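Local atomic coordinates of putative ABC transporter subunit, substrate-binding component (Rhodopseudomonas palustris, PDB entry 4EVQ), a protein that binds 4-hydroxybenzoate, probably as the solute-binding component of an ABC transporter that takes up lignin-derived benzoate compounds. Residues Leu21-Tyr25 with Ile36-Leu40; Thr89-Gly93 with Lys160-Gly164; Phe133-Gln137 with Ala364-Glu368. All coordinates share one frame. Numbering follows the deposited sequence.

Interaction 1: residues Leu21-Tyr25 with Ile36-Leu40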
loop_
_atom_site.group_PDB
_atom_site.type_symbol
_atom_site.label_atom_id
_atom_site.label_comp_id
_atom_site.label_asym_id
_atom_site.label_seq_id
_atom_site.Cartn_x
_atom_site.Cartn_y
_atom_site.Cartn_z
ATOM N N LEU A 21 -15.269 7.226 0.588
ATOM C CA LEU A 21 -14.297 6.138 0.646
ATOM C C LEU A 21 -14.545 5.254 -0.499
ATOM O O LEU A 21 -15.572 4.558 -0.534
ATOM C CB LEU A 21 -14.384 5.307 1.906
ATOM C CG LEU A 21 -14.188 5.920 3.247
ATOM C CD1 LEU A 21 -14.052 4.810 4.315
ATOM C CD2 LEU A 21 -12.923 6.742 3.235
ATOM N N LEU A 22 -13.658 5.245 -1.465
ATOM C CA LEU A 22 -13.738 4.341 -2.598
ATOM C C LEU A 22 -12.727 3.241 -2.369
ATOM O O LEU A 22 -11.514 3.481 -2.452
ATOM C CB LEU A 22 -13.421 5.091 -3.898
ATOM C CG LEU A 22 -13.527 4.294 -5.199
ATOM C CD1 LEU A 22 -14.980 3.902 -5.479
ATOM C CD2 LEU A 22 -12.922 5.023 -6.419
ATOM N N LEU A 23 -13.209 2.063 -2.038
ATOM C CA LEU A 23 -12.343 0.967 -1.618
ATOM C C LEU A 23 -12.960 -0.325 -2.033
ATOM O O LEU A 23 -14.174 -0.371 -2.277
ATOM C CB LEU A 23 -12.127 0.974 -0.092
ATOM C CG LEU A 23 -11.264 2.117 0.467
ATOM C CD1 LEU A 23 -11.390 2.133 1.975
ATOM C CD2 LEU A 23 -9.826 1.899 0.032
ATOM N N PRO A 24 -12.155 -1.400 -2.077
ATOM C CA PRO A 24 -12.727 -2.723 -2.345
ATOM C C PRO A 24 -13.392 -3.293 -1.110
ATOM O O PRO A 24 -12.707 -3.718 -0.188
ATOM C CB PRO A 24 -11.532 -3.542 -2.790
ATOM C CG PRO A 24 -10.357 -2.894 -2.103
ATOM C CD PRO A 24 -10.682 -1.430 -2.027
ATOM N N TYR A 25 -14.725 -3.324 -1.097
ATOM C CA TYR A 25 -15.471 -3.950 0.001
ATOM C C TYR A 25 -15.959 -5.339 -0.412
ATOM O O TYR A 25 -16.713 -5.966 0.313
ATOM C CB TYR A 25 -16.640 -3.061 0.424
ATOM C CG TYR A 25 -16.159 -1.785 1.111
ATOM C CD1 TYR A 25 -15.571 -1.851 2.377
ATOM C CD2 TYR A 25 -16.269 -0.519 0.519
ATOM C CE1 TYR A 25 -15.094 -0.717 3.017
ATOM C CE2 TYR A 25 -15.793 0.616 1.197
ATOM C CZ TYR A 25 -15.213 0.478 2.441
ATOM O OH TYR A 25 -14.750 1.593 3.098
ATOM N N ILE A 36 -7.990 -0.900 5.745
ATOM C CA ILE A 36 -7.845 0.557 5.564
ATOM C C ILE A 36 -8.982 1.279 6.259
ATOM O O ILE A 36 -8.765 2.301 6.931
ATOM C CB ILE A 36 -7.795 0.905 4.056
ATOM C CG1 ILE A 36 -6.478 0.361 3.442
ATOM C CG2 ILE A 36 -7.918 2.409 3.843
ATOM C CD1 ILE A 36 -6.513 0.344 1.944
ATOM N N THR A 37 -10.201 0.786 6.065
ATOM C CA THR A 37 -11.353 1.416 6.693
ATOM C C THR A 37 -11.257 1.364 8.231
ATOM O O THR A 37 -11.542 2.368 8.934
ATOM C CB THR A 37 -12.639 0.734 6.215
ATOM O OG1 THR A 37 -12.733 0.842 4.787
ATOM C CG2 THR A 37 -13.886 1.382 6.809
ATOM N N ARG A 38 -10.788 0.226 8.742
ATOM C CA ARG A 38 -10.582 0.084 10.187
ATOM C C ARG A 38 -9.551 1.057 10.720
ATOM O O ARG A 38 -9.758 1.698 11.764
ATOM C CB ARG A 38 -10.185 -1.349 10.563
ATOM C CG ARG A 38 -11.323 -2.385 10.503
ATOM C CD ARG A 38 -10.754 -3.765 10.708
ATOM N NE ARG A 38 -11.814 -4.729 10.909
ATOM C CZ ARG A 38 -11.616 -6.010 11.192
ATOM N NH1 ARG A 38 -10.387 -6.527 11.180
ATOM N NH2 ARG A 38 -12.681 -6.794 11.457
ATOM N N GLY A 39 -8.440 1.176 10.019
ATOM C CA GLY A 39 -7.436 2.144 10.438
ATOM C C GLY A 39 -7.972 3.577 10.500
ATOM O O GLY A 39 -7.716 4.323 11.455
ATOM N N LEU A 40 -8.707 3.962 9.474
ATOM C CA LEU A 40 -9.258 5.311 9.413
ATOM C C LEU A 40 -10.333 5.534 10.489
ATOM O O LEU A 40 -10.360 6.575 11.167
ATOM C CB LEU A 40 -9.797 5.537 8.010
ATOM C CG LEU A 40 -10.439 6.883 7.734
ATOM C CD1 LEU A 40 -9.498 8.037 8.041
ATOM C CD2 LEU A 40 -10.835 6.867 6.283
#
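The side chain of T37 lies against the tips of L23 and Y25 and takes the largest share of the buried area here, with its hydroxyl reaching in between them. Y25 OH donates a hydrogen bond to T37 OG1 at 2.7 Å, and the threonine oxygen meets the tyrosine at the ring edge, near the ring plane. The CA-to-CB bond of Y25 runs sideways to the helix, so it is the length of the ring that carries the phenol to T37. T37 OG1 is also hydrogen-bonded to the carbonyl of G33 one turn earlier, which ties the tyrosine to the helix backbone through the threonine.

L23 CD1 packs against the threonine oxygen as well, 3.4 Å from T37 OG1; the apolar contacts are L23 CD1 with I36 CG2 at 4.0 Å and, two residues back along the strand, L21 CD2 with L40 CD2 at 3.7 Å. This alternation is that of a strand with one face covered by a helix: L21 and L23 point toward residues 36-40, whereas the intervening L22 packs on L73, T74 and L77 of helix 67-80. Strand 17-23 and helix 30-46 form the first beta-alpha unit of the N-terminal lobe, and the chain continues into strand 54-62, parallel to strand 17-23 and beside it, completing a beta-alpha-beta crossover of the periplasmic binding protein fold. The local axes of 21-23 and 36-40 run nearly antiparallel, at 151°, and approach to 11.0 Å, a gap filled by side chains reaching in from both elements. F58 of strand 54-62 adds to this packing, touching both L21 and L40.

Interaction 2: residues Thr89-Gly93 with Lys160-Gly164; sequences TVHSG and KYAAG. With PHB (p-hydroxybenzoic acid), chain H.
Two helix N-termini face each other across the ligand cleft. Segment 89-93 begins after a cis peptide bond, with T89 extended (-138/-161), V90 at -87/-53 and H91 at -82/127 as the N-cap residue of helix 92-105. Segment 160-164 is extended at Y161 (-155/178), the N-cap residue of helix 162-177, and becomes helical from A162. The closest CA pair is S92 and A163, 5.8 Å apart.

The aromatic contact is an offset stack: the rings of H91 (chi1 t) and Y161 (chi1 p) have centroids 4.2 Å apart and planes at 22°, with H91 NE2 3.3 Å from Y161 CD2. F190 meets the H91 ring edge-to-face. H91 ND1 also accepts a weak capping bond from G93 N at 3.0 Å.

Van der Waals packing is light: S92 CB lies 4.3 Å from A162 CB, and S92 OG 3.8 Å from A163 CB.

No hydrogen bond joins the segments directly, but both bind the carboxylate of p-hydroxybenzoic acid. S92 N donates to O1' at 2.8 Å, Y161 OH to O1' at 2.6 Å, and S92 OG (chi1 m) to O2' at 2.6 Å; G115 N and S215 OG bind the ligand as well. Backbone and hydroxyl donors from both lobes thus converge on one carboxylate, so that the ligand itself bridges the cleft, consistent with the closed, ligand-bound form of a Venus-flytrap binding protein.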
loop_
_atom_site.group_PDB
_atom_site.type_symbol
_atom_site.label_atom_id
_atom_site.label_comp_id
_atom_site.label_asym_id
_atom_site.label_seq_id
_atom_site.Cartn_x
_atom_site.Cartn_y
_atom_site.Cartn_z
ATOM N N THR A 89 -7.733 4.430 -3.636
ATOM C CA THR A 89 -8.277 3.128 -3.336
ATOM C C THR A 89 -7.126 2.118 -3.228
ATOM O O THR A 89 -5.960 2.530 -3.041
ATOM C CB THR A 89 -9.295 2.746 -4.389
ATOM O OG1 THR A 89 -9.868 1.444 -4.059
ATOM C CG2 THR A 89 -8.695 2.678 -5.780
ATOM N N VAL A 90 -7.411 0.829 -3.337
ATOM C CA VAL A 90 -6.406 -0.237 -3.285
ATOM C C VAL A 90 -5.763 -0.592 -4.586
ATOM O O VAL A 90 -4.541 -0.603 -4.682
ATOM C CB VAL A 90 -7.031 -1.506 -2.642
ATOM C CG1 VAL A 90 -6.120 -2.727 -2.763
ATOM C CG2 VAL A 90 -7.349 -1.242 -1.158
ATOM N N HIS A 91 -6.559 -0.882 -5.598
ATOM C CA HIS A 91 -6.079 -1.389 -6.897
ATOM C C HIS A 91 -5.589 -0.236 -7.778
ATOM O O HIS A 91 -6.304 0.743 -7.961
ATOM C CB HIS A 91 -7.257 -2.142 -7.537
ATOM C CG HIS A 91 -6.965 -2.818 -8.845
ATOM N ND1 HIS A 91 -6.778 -2.132 -10.026
ATOM C CD2 HIS A 91 -6.977 -4.129 -9.178
ATOM C CE1 HIS A 91 -6.645 -2.993 -11.021
ATOM N NE2 HIS A 91 -6.739 -4.214 -10.530
ATOM N N SER A 92 -4.372 -0.345 -8.271
ATOM C CA SER A 92 -3.754 0.735 -9.022
ATOM C C SER A 92 -4.493 1.134 -10.268
ATOM O O SER A 92 -4.468 2.295 -10.638
ATOM C CB SER A 92 -2.329 0.370 -9.427
ATOM O OG SER A 92 -1.396 0.560 -8.394
ATOM N N GLY A 93 -5.116 0.190 -10.957
ATOM C CA GLY A 93 -5.878 0.548 -12.141
ATOM C C GLY A 93 -7.117 1.384 -11.798
ATOM O O GLY A 93 -7.409 2.360 -12.500
ATOM N N LYS A 160 -1.070 -9.956 -13.718
ATOM C CA LYS A 160 -0.959 -9.164 -14.921
ATOM C C LYS A 160 -1.868 -7.913 -14.834
ATOM O O LYS A 160 -2.939 -7.829 -15.421
ATOM C CB LYS A 160 -1.267 -9.996 -16.149
ATOM C CG LYS A 160 -0.886 -9.285 -17.464
ATOM C CD LYS A 160 -0.939 -10.138 -18.703
ATOM C CE LYS A 160 -0.658 -9.257 -19.917
ATOM N NZ LYS A 160 -1.733 -8.262 -20.193
ATOM N N TYR A 161 -1.417 -6.940 -14.061
ATOM C CA TYR A 161 -2.041 -5.636 -14.050
ATOM C C TYR A 161 -0.975 -4.643 -13.593
ATOM O O TYR A 161 0.113 -5.041 -13.195
ATOM C CB TYR A 161 -3.341 -5.580 -13.227
ATOM C CG TYR A 161 -3.183 -5.375 -11.728
ATOM C CD1 TYR A 161 -2.831 -6.422 -10.926
ATOM C CD2 TYR A 161 -3.453 -4.149 -11.110
ATOM C CE1 TYR A 161 -2.737 -6.274 -9.550
ATOM C CE2 TYR A 161 -3.354 -3.999 -9.764
ATOM C CZ TYR A 161 -3.000 -5.055 -8.972
ATOM O OH TYR A 161 -2.918 -4.921 -7.618
ATOM N N ALA A 162 -1.335 -3.361 -13.555
ATOM C CA ALA A 162 -0.353 -2.288 -13.358
ATOM C C ALA A 162 0.527 -2.467 -12.148
ATOM O O ALA A 162 1.708 -2.200 -12.212
ATOM C CB ALA A 162 -1.039 -0.914 -13.331
ATOM N N ALA A 163 -0.041 -2.843 -11.016
ATOM C CA ALA A 163 0.755 -2.879 -9.826
ATOM C C ALA A 163 1.802 -3.957 -9.902
ATOM O O ALA A 163 2.956 -3.750 -9.485
ATOM C CB ALA A 163 -0.081 -3.026 -8.566
ATOM N N GLY A 164 1.409 -5.128 -10.391
ATOM C CA GLY A 164 2.384 -6.202 -10.542
ATOM C C GLY A 164 3.446 -5.809 -11.547
ATOM O O GLY A 164 4.650 -5.992 -11.302
HETATM C "C1'" PHB H . -2.109 -1.968 -6.113
HETATM O "O1'" PHB H . -2.876 -2.375 -7.015
HETATM O "O2'" PHB H . -1.507 -0.825 -6.176
HETATM C C1 PHB H . -1.840 -2.762 -4.896
HETATM C C2 PHB H . -2.776 -3.709 -4.480
HETATM C C3 PHB H . -2.523 -4.471 -3.350
HETATM C C4 PHB H . -1.362 -4.302 -2.670
HETATM C C5 PHB H . -0.430 -3.353 -3.049
HETATM C C6 PHB H . -0.687 -2.610 -4.163
HETATM O O4 PHB H . -1.096 -5.035 -1.572
#

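Interaction 3: residues Phe133-Gln137 with Ala364-Glu368; sequences FANGQ and AVADE
Residues 364-368 are an irregular, mostly extended piece of the C-terminal tail that passes the start of helix 135-148. A364 (-84/101) brings the tail in with its CB directed away from residues 133-137. V365 (-126/152) follows, and its carbonyl accepts the direct bond of the contact: Q137 NE2 to V365 O, 3.1 Å with an N-H...O angle of 160°. Q137 has chi1 and chi2 both t, which stretches the amide out from the helix, and NE2 also lies 3.7 Å from V365 CG2.

A366 (-79/132) turns its CB away, and the chain reaches D367 (-55/141), whose CA is 6.5 Å from that of Q137, the closest CA pair. The helix here begins at N135, after A134 in the N-cap position, and residues 133-137 lie where the chain first passes from the N-terminal lobe, after strand 128-130, into the C-terminal lobe of the binding-protein fold; F133, before the helix, touches the bound ligand. The tail returns toward the N-terminal lobe, where C372 forms a disulfide with C124.

D367 (chi1 t) places CB 3.4 Å from Q137 OE1 and OD1 4.3 Å from A134 CB. Water 1 donates to Q137 OE1 and accepts from D367 N, both at 2.8 Å; water 2 lies 2.8 Å from D367 OD1 and accepts weakly from Q137 N at 3.0 Å. D367 OD1 forms a salt bridge with R121, and OD2 accepts from the backbone of A369, just beyond E368.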
loop_
_atom_site.group_PDB
_atom_site.type_symbol
_atom_site.label_atom_id
_atom_site.label_comp_id
_atom_site.label_asym_id
_atom_site.label_seq_id
_atom_site.Cartn_x
_atom_site.Cartn_y
_atom_site.Cartn_z
ATOM N N PHE A 133 2.825 4.253 -0.620
ATOM C CA PHE A 133 4.106 3.969 -1.265
ATOM C C PHE A 133 3.888 4.109 -2.758
ATOM O O PHE A 133 2.744 4.143 -3.221
ATOM C CB PHE A 133 4.615 2.549 -0.916
ATOM C CG PHE A 133 3.679 1.518 -1.423
ATOM C CD1 PHE A 133 2.536 1.225 -0.710
ATOM C CD2 PHE A 133 3.824 0.969 -2.686
ATOM C CE1 PHE A 133 1.569 0.419 -1.253
ATOM C CE2 PHE A 133 2.849 0.111 -3.196
ATOM C CZ PHE A 133 1.727 -0.114 -2.485
ATOM N N ALA A 134 4.991 4.096 -3.513
ATOM C CA ALA A 134 4.970 3.939 -4.938
ATOM C C ALA A 134 5.504 2.571 -5.337
ATOM O O ALA A 134 6.545 2.118 -4.806
ATOM C CB ALA A 134 5.801 5.036 -5.589
ATOM N N ASN A 135 4.850 1.963 -6.315
ATOM C CA ASN A 135 5.185 0.608 -6.759
ATOM C C ASN A 135 6.631 0.456 -7.161
ATOM O O ASN A 135 7.294 -0.482 -6.762
ATOM C CB ASN A 135 4.305 0.264 -7.962
ATOM C CG ASN A 135 2.849 -0.009 -7.606
ATOM O OD1 ASN A 135 2.525 -0.440 -6.508
ATOM N ND2 ASN A 135 1.981 0.216 -8.570
ATOM N N GLY A 136 7.137 1.364 -7.981
ATOM C CA GLY A 136 8.491 1.161 -8.482
ATOM C C GLY A 136 9.496 1.326 -7.359
ATOM O O GLY A 136 10.498 0.596 -7.298
ATOM N N GLN A 137 9.233 2.255 -6.450
ATOM C CA GLN A 137 10.169 2.453 -5.356
ATOM C C GLN A 137 10.286 1.255 -4.409
ATOM O O GLN A 137 11.379 0.836 -4.025
ATOM C CB GLN A 137 9.840 3.726 -4.583
ATOM C CG GLN A 137 10.935 4.114 -3.583
ATOM C CD GLN A 137 10.774 5.488 -2.974
ATOM O OE1 GLN A 137 9.699 6.028 -2.905
ATOM N NE2 GLN A 137 11.878 6.017 -2.461
ATOM N N ALA A 364 15.041 6.778 4.343
ATOM C CA ALA A 364 13.883 7.500 3.876
ATOM C C ALA A 364 14.257 8.467 2.765
ATOM O O ALA A 364 14.804 9.570 3.026
ATOM C CB ALA A 364 13.241 8.230 5.004
ATOM N N VAL A 365 13.993 8.082 1.520
ATOM C CA VAL A 365 14.368 8.913 0.383
ATOM C C VAL A 365 13.139 9.177 -0.496
ATOM O O VAL A 365 12.203 8.394 -0.558
ATOM C CB VAL A 365 15.538 8.395 -0.458
ATOM C CG1 VAL A 365 16.685 7.971 0.409
ATOM C CG2 VAL A 365 15.150 7.302 -1.300
ATOM N N ALA A 366 13.175 10.327 -1.180
ATOM C CA ALA A 366 12.062 10.711 -2.024
ATOM C C ALA A 366 12.068 10.000 -3.365
ATOM O O ALA A 366 13.107 9.947 -4.010
ATOM C CB ALA A 366 12.129 12.223 -2.231
ATOM N N ASP A 367 10.923 9.438 -3.768
ATOM C CA ASP A 367 10.735 8.884 -5.106
ATOM C C ASP A 367 11.062 9.965 -6.082
ATOM O O ASP A 367 10.673 11.140 -5.879
ATOM C CB ASP A 367 9.290 8.433 -5.319
ATOM C CG ASP A 367 9.011 7.933 -6.746
ATOM O OD1 ASP A 367 9.422 6.791 -7.072
ATOM O OD2 ASP A 367 8.348 8.672 -7.528
ATOM N N GLU A 368 11.720 9.537 -7.165
ATOM C CA GLU A 368 12.283 10.423 -8.151
ATOM C C GLU A 368 11.311 11.355 -8.799
ATOM O O GLU A 368 11.710 12.417 -9.212
ATOM C CB GLU A 368 13.006 9.633 -9.261
ATOM C CG GLU A 368 13.542 10.526 -10.389
ATOM C CD GLU A 368 14.502 9.777 -11.299
ATOM O OE1 GLU A 368 15.200 10.453 -12.089
ATOM O OE2 GLU A 368 14.589 8.529 -11.202
HETATM O O HOH W 1 8.832 8.539 -2.055
HETATM O O HOH W 2 8.191 4.545 -8.116
#

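Interactions 1 and 2 are buried, whereas interaction 3 lies at the surface, and their chemistry follows suit: leucine packing with one hydroxyl pair beneath a helix, then a ring stack beside hydrogen-bond donors that converge on a ligand carboxylate, then an amide and waters. Interactions 1 and 2 meet directly, I36 CD1 lying 3.6 Å from V90 CG2, so the core of the N-terminal lobe continues into the cleft. Interaction 2 touches interaction 3 through N135, whose ND2 is 3.6 Å from A163 CA. Interactions 1 and 3, with centres about 23 Å apart, do not touch. Interaction 1 joins elements of one lobe; interaction 2 joins the two lobes.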